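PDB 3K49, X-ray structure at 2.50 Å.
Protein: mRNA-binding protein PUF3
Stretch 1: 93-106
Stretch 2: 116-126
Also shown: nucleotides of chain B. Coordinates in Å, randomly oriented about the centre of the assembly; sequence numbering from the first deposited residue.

Stretch 1, residues 93-106: QKNTLVDQFKGNMK
Stretch 2 116-126: RVIQKALEYID

Helical repeat proteins often pack neighbouring helices through a few large apolar side chains that settle between smaller ones. The mRNA-binding protein PUF3 supplies a compact example. Its first stretch enters as a helix that includes Gln93 to Val98, turns through a type II beta turn from Phe101 to Asn104, and starts a new helix at Met105. Its second stretch is already helical at Arg116 and becomes extended at Ile125 (phi/psi -86/174°). The two longer helices run at 132° between their N-to-C directions, with axes 11.8 Å apart at closest approach. The nearest CA pairs are Lys94 with Ile125 (CA to CA 7.1 Å), Val98 with Ala121 (8.2 Å) and Met105 with Ile118 (8.0 Å).

The principal bump is Phe101. With chi1 at -67° and chi2 at -16°, its ring enters a hollow lined by Val117, Ile118 and Ala121, one turn of helix. Ile118, m at both chi angles, lays CD1 over one ring face, 4.3 Å from the centroid and 25° off the normal, a CH-pi contact. Ala121 CB meets the ring edge, 4.5 Å from Phe101 CE2. Val117, chi1 t, approaches obliquely, its CG1 3.7 Å from Phe101 CZ. Met105 extends the packing around Ile118: its CB points sideways, but the chain bends back (chi1 -102°, chi2 and chi3 m) to bring SD within 3.9 Å of Ile118 CD1. That methyl thus touches both Phe101 and Met105.

Toward the other end, Val98 (chi1 t) meets Ile125 (chi1 p, chi2 t), CG2 to CG2 at 3.8 Å. Lys94, its CB directed toward the second stretch, brings NZ to 3.9 Å from Tyr124 O, too far for a hydrogen bond; none crosses between the stretches, which together bury 404 Å².

The turn is held locally. Asn104 N bonds Phe101 O at 2.7 Å, and Asn104 ND2 bonds Gln100 O at 3.0 Å. Gly103, at phi/psi 87/-3°, adopts angles at which a CB would jam against the preceding carbonyl. Lys102 NZ bridges to Asp99 OD1 at 3.1 Å, a weak hydrogen bond within a salt bridge.

Away from this packing, the second helix reads RNA: Gln119 OE1 accepts from A8 N6 at 2.8 Å while Gln119 NE2 donates to A8 N7 at 3.1 Å. The Arg116 guanidinium lies between bases, A8 over one face and U9 over the opposite one.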

# COMPACT_ATOMS: atom_id res chain seq x y z
N GLN A 93 14.82 -29.47 0.45
CA GLN A 93 13.38 -29.45 0.71
C GLN A 93 12.66 -28.33 -0.04
O GLN A 93 11.60 -28.53 -0.61
CB GLN A 93 13.11 -29.37 2.22
CG GLN A 93 13.37 -30.70 2.90
CD GLN A 93 13.59 -30.60 4.39
OE1 GLN A 93 13.70 -29.51 4.95
NE2 GLN A 93 13.66 -31.74 5.04
N LYS A 94 13.26 -27.15 -0.03
CA LYS A 94 12.73 -26.04 -0.78
C LYS A 94 12.65 -26.38 -2.28
O LYS A 94 11.61 -26.17 -2.89
CB LYS A 94 13.55 -24.78 -0.50
CG LYS A 94 13.35 -24.26 0.92
CD LYS A 94 13.90 -22.87 1.12
CE LYS A 94 15.25 -22.87 1.80
NZ LYS A 94 15.56 -21.52 2.38
N ASN A 95 13.72 -26.94 -2.84
CA ASN A 95 13.75 -27.32 -4.26
C ASN A 95 12.63 -28.29 -4.60
O ASN A 95 12.02 -28.22 -5.67
CB ASN A 95 15.09 -27.96 -4.64
CG ASN A 95 16.25 -26.98 -4.57
OD1 ASN A 95 16.05 -25.76 -4.47
ND2 ASN A 95 17.47 -27.51 -4.62
N THR A 96 12.35 -29.20 -3.68
CA THR A 96 11.33 -30.21 -3.90
C THR A 96 9.93 -29.61 -3.99
O THR A 96 9.13 -30.03 -4.82
CB THR A 96 11.37 -31.27 -2.78
OG1 THR A 96 12.58 -32.04 -2.91
CG2 THR A 96 10.16 -32.19 -2.85
N LEU A 97 9.64 -28.65 -3.12
CA LEU A 97 8.36 -27.96 -3.13
C LEU A 97 8.22 -27.13 -4.40
O LEU A 97 7.16 -27.12 -5.04
CB LEU A 97 8.25 -27.06 -1.91
CG LEU A 97 8.28 -27.73 -0.55
CD1 LEU A 97 8.20 -26.66 0.56
CD2 LEU A 97 7.16 -28.73 -0.43
N VAL A 98 9.29 -26.43 -4.76
CA VAL A 98 9.30 -25.63 -5.97
C VAL A 98 8.97 -26.51 -7.17
O VAL A 98 8.15 -26.15 -8.02
CB VAL A 98 10.65 -24.90 -6.18
CG1 VAL A 98 10.75 -24.33 -7.58
CG2 VAL A 98 10.81 -23.79 -5.16
N ASP A 99 9.60 -27.67 -7.24
CA ASP A 99 9.37 -28.58 -8.34
C ASP A 99 7.94 -29.11 -8.38
O ASP A 99 7.48 -29.58 -9.41
CB ASP A 99 10.38 -29.73 -8.30
CG ASP A 99 11.82 -29.24 -8.38
OD1 ASP A 99 12.03 -28.04 -8.67
OD2 ASP A 99 12.74 -30.06 -8.14
N GLN A 100 7.24 -29.03 -7.25
CA GLN A 100 5.81 -29.33 -7.24
C GLN A 100 4.95 -28.13 -7.64
O GLN A 100 3.74 -28.27 -7.87
CB GLN A 100 5.38 -29.85 -5.87
CG GLN A 100 5.75 -31.29 -5.62
CD GLN A 100 5.21 -31.77 -4.30
OE1 GLN A 100 4.10 -31.41 -3.90
NE2 GLN A 100 6.00 -32.58 -3.60
N PHE A 101 5.55 -26.94 -7.69
CA PHE A 101 4.81 -25.74 -8.05
C PHE A 101 4.86 -25.52 -9.56
O PHE A 101 3.91 -25.01 -10.16
CB PHE A 101 5.33 -24.51 -7.30
CG PHE A 101 5.07 -24.54 -5.81
CD1 PHE A 101 4.16 -25.44 -5.27
CD2 PHE A 101 5.74 -23.67 -4.97
CE1 PHE A 101 3.92 -25.48 -3.89
CE2 PHE A 101 5.50 -23.69 -3.59
CZ PHE A 101 4.59 -24.60 -3.05
N LYS A 102 5.97 -25.95 -10.17
CA LYS A 102 6.15 -25.84 -11.62
C LYS A 102 4.95 -26.38 -12.39
O LYS A 102 4.53 -27.51 -12.18
CB LYS A 102 7.42 -26.57 -12.07
CG LYS A 102 8.71 -25.87 -11.70
CD LYS A 102 9.90 -26.65 -12.24
CE LYS A 102 11.10 -26.60 -11.30
NZ LYS A 102 12.15 -27.58 -11.70
N GLY A 103 4.41 -25.54 -13.28
CA GLY A 103 3.24 -25.89 -14.07
C GLY A 103 1.94 -25.57 -13.36
O GLY A 103 0.87 -25.76 -13.92
N ASN A 104 2.04 -25.10 -12.11
CA ASN A 104 0.87 -24.85 -11.28
C ASN A 104 0.81 -23.46 -10.71
O ASN A 104 -0.06 -23.17 -9.89
CB ASN A 104 0.80 -25.85 -10.13
CG ASN A 104 0.88 -27.29 -10.61
OD1 ASN A 104 -0.01 -27.76 -11.31
ND2 ASN A 104 1.95 -27.98 -10.23
N MET A 105 1.73 -22.60 -11.13
CA MET A 105 1.77 -21.24 -10.61
C MET A 105 0.43 -20.54 -10.64
O MET A 105 -0.01 -20.04 -9.60
CB MET A 105 2.81 -20.38 -11.34
CG MET A 105 4.09 -20.19 -10.56
SD MET A 105 3.81 -19.41 -8.95
CE MET A 105 3.87 -17.67 -9.37
N LYS A 106 -0.20 -20.49 -11.81
CA LYS A 106 -1.42 -19.72 -12.00
C LYS A 106 -2.50 -20.18 -11.04
O LYS A 106 -3.10 -19.39 -10.31
CB LYS A 106 -1.91 -19.81 -13.45
CG LYS A 106 -2.94 -18.75 -13.82
CD LYS A 106 -3.04 -18.59 -15.32
CE LYS A 106 -4.34 -17.91 -15.70
NZ LYS A 106 -4.44 -17.66 -17.17
N ARG A 116 -0.75 -17.53 -0.44
CA ARG A 116 0.08 -17.16 0.71
C ARG A 116 1.38 -17.96 0.74
O ARG A 116 2.42 -17.45 1.14
CB ARG A 116 -0.67 -17.35 2.01
CG ARG A 116 -2.01 -16.71 2.05
CD ARG A 116 -1.91 -15.21 2.07
NE ARG A 116 -3.03 -14.63 2.80
CZ ARG A 116 -2.96 -13.54 3.55
NH1 ARG A 116 -1.80 -12.90 3.68
NH2 ARG A 116 -4.03 -13.09 4.19
N VAL A 117 1.30 -19.21 0.29
CA VAL A 117 2.46 -20.07 0.20
C VAL A 117 3.39 -19.60 -0.90
O VAL A 117 4.62 -19.58 -0.72
CB VAL A 117 2.05 -21.54 -0.07
CG1 VAL A 117 3.25 -22.39 -0.41
CG2 VAL A 117 1.33 -22.11 1.14
N ILE A 118 2.79 -19.24 -2.04
CA ILE A 118 3.53 -18.73 -3.18
C ILE A 118 4.27 -17.44 -2.77
O ILE A 118 5.45 -17.23 -3.09
CB ILE A 118 2.60 -18.43 -4.36
CG1 ILE A 118 2.07 -19.72 -5.00
CG2 ILE A 118 3.33 -17.55 -5.40
CD1 ILE A 118 3.18 -20.75 -5.34
N GLN A 119 3.56 -16.59 -2.06
CA GLN A 119 4.13 -15.34 -1.63
C GLN A 119 5.32 -15.55 -0.70
O GLN A 119 6.32 -14.82 -0.79
CB GLN A 119 3.06 -14.49 -0.96
CG GLN A 119 2.16 -13.75 -1.98
CD GLN A 119 0.95 -13.11 -1.31
OE1 GLN A 119 1.05 -12.04 -0.72
NE2 GLN A 119 -0.19 -13.77 -1.40
N LYS A 120 5.20 -16.54 0.19
CA LYS A 120 6.26 -16.83 1.14
C LYS A 120 7.45 -17.42 0.37
O LYS A 120 8.61 -17.11 0.67
CB LYS A 120 5.80 -17.77 2.25
CG LYS A 120 6.82 -17.91 3.43
CD LYS A 120 6.72 -16.73 4.44
CE LYS A 120 7.64 -16.90 5.63
NZ LYS A 120 7.32 -18.10 6.51
N ALA A 121 7.16 -18.25 -0.62
CA ALA A 121 8.20 -18.92 -1.38
C ALA A 121 9.11 -17.95 -2.14
O ALA A 121 10.33 -18.10 -2.13
CB ALA A 121 7.62 -19.96 -2.31
N LEU A 122 8.51 -16.94 -2.77
CA LEU A 122 9.27 -15.94 -3.52
C LEU A 122 10.30 -15.23 -2.63
O LEU A 122 11.42 -14.93 -3.05
CB LEU A 122 8.32 -14.91 -4.16
CG LEU A 122 7.39 -15.45 -5.24
CD1 LEU A 122 6.38 -14.39 -5.74
CD2 LEU A 122 8.21 -16.02 -6.40
N GLU A 123 9.91 -14.97 -1.40
CA GLU A 123 10.81 -14.46 -0.39
C GLU A 123 12.02 -15.35 -0.08
O GLU A 123 13.08 -14.82 0.30
CB GLU A 123 10.02 -14.23 0.91
CG GLU A 123 9.38 -12.87 1.02
CD GLU A 123 8.56 -12.75 2.29
OE1 GLU A 123 8.51 -13.74 3.03
OE2 GLU A 123 7.96 -11.68 2.55
N TYR A 124 11.87 -16.67 -0.20
CA TYR A 124 12.92 -17.58 0.32
C TYR A 124 13.73 -18.38 -0.69
O TYR A 124 14.81 -18.84 -0.35
CB TYR A 124 12.38 -18.50 1.41
CG TYR A 124 12.13 -17.78 2.71
CD1 TYR A 124 13.15 -17.64 3.64
CD2 TYR A 124 10.89 -17.22 3.00
CE1 TYR A 124 12.95 -16.98 4.83
CE2 TYR A 124 10.68 -16.55 4.19
CZ TYR A 124 11.72 -16.43 5.10
OH TYR A 124 11.52 -15.75 6.30
N ILE A 125 13.24 -18.56 -1.91
CA ILE A 125 13.94 -19.40 -2.88
C ILE A 125 15.00 -18.61 -3.66
O ILE A 125 15.12 -17.40 -3.50
CB ILE A 125 12.95 -20.09 -3.84
CG1 ILE A 125 12.17 -19.06 -4.64
CG2 ILE A 125 11.99 -20.92 -3.03
CD1 ILE A 125 11.20 -19.64 -5.63
N ASP A 126 15.78 -19.30 -4.48
CA ASP A 126 16.88 -18.60 -5.16
C ASP A 126 16.37 -17.81 -6.37
O ASP A 126 15.34 -18.16 -6.98
CB ASP A 126 18.04 -19.54 -5.54
CG ASP A 126 17.68 -20.52 -6.67
OD1 ASP A 126 16.77 -20.23 -7.48
OD2 ASP A 126 18.32 -21.59 -6.75
P A B 8 -9.67 -7.44 -0.29
OP1 A B 8 -10.41 -7.28 -1.55
OP2 A B 8 -10.29 -7.05 1.00
O5' A B 8 -9.21 -8.97 -0.15
C5' A B 8 -8.28 -9.35 0.86
C4' A B 8 -7.98 -10.83 0.75
O4' A B 8 -6.86 -11.03 -0.13
C3' A B 8 -7.54 -11.48 2.05
O3' A B 8 -8.69 -11.87 2.78
C2' A B 8 -6.77 -12.71 1.56
O2' A B 8 -7.58 -13.82 1.26
C1' A B 8 -6.18 -12.21 0.23
N9 A B 8 -4.74 -11.96 0.25
C8 A B 8 -3.81 -12.59 -0.54
N7 A B 8 -2.58 -12.20 -0.32
C5 A B 8 -2.70 -11.27 0.69
C6 A B 8 -1.74 -10.49 1.36
N6 A B 8 -0.44 -10.55 1.11
N1 A B 8 -2.19 -9.64 2.32
C2 A B 8 -3.51 -9.58 2.56
N3 A B 8 -4.50 -10.27 1.99
C4 A B 8 -4.02 -11.10 1.05
P U B 9 -8.69 -11.86 4.38
OP1 U B 9 -9.98 -12.44 4.85
OP2 U B 9 -8.27 -10.52 4.84
O5' U B 9 -7.53 -12.88 4.77
C5' U B 9 -7.32 -13.26 6.13
C4' U B 9 -7.14 -14.75 6.19
O4' U B 9 -5.92 -15.10 5.51
C3' U B 9 -6.94 -15.36 7.56
O3' U B 9 -8.23 -15.57 8.12
C2' U B 9 -6.27 -16.69 7.24
O2' U B 9 -7.21 -17.74 7.08
C1' U B 9 -5.57 -16.41 5.90
N1 U B 9 -4.09 -16.50 5.91
C2 U B 9 -3.51 -17.73 5.73
O2 U B 9 -4.16 -18.74 5.55
N3 U B 9 -2.13 -17.73 5.75
C4 U B 9 -1.31 -16.63 5.93
O4 U B 9 -0.09 -16.78 5.99
C5 U B 9 -1.99 -15.39 6.09
C6 U B 9 -3.32 -15.36 6.08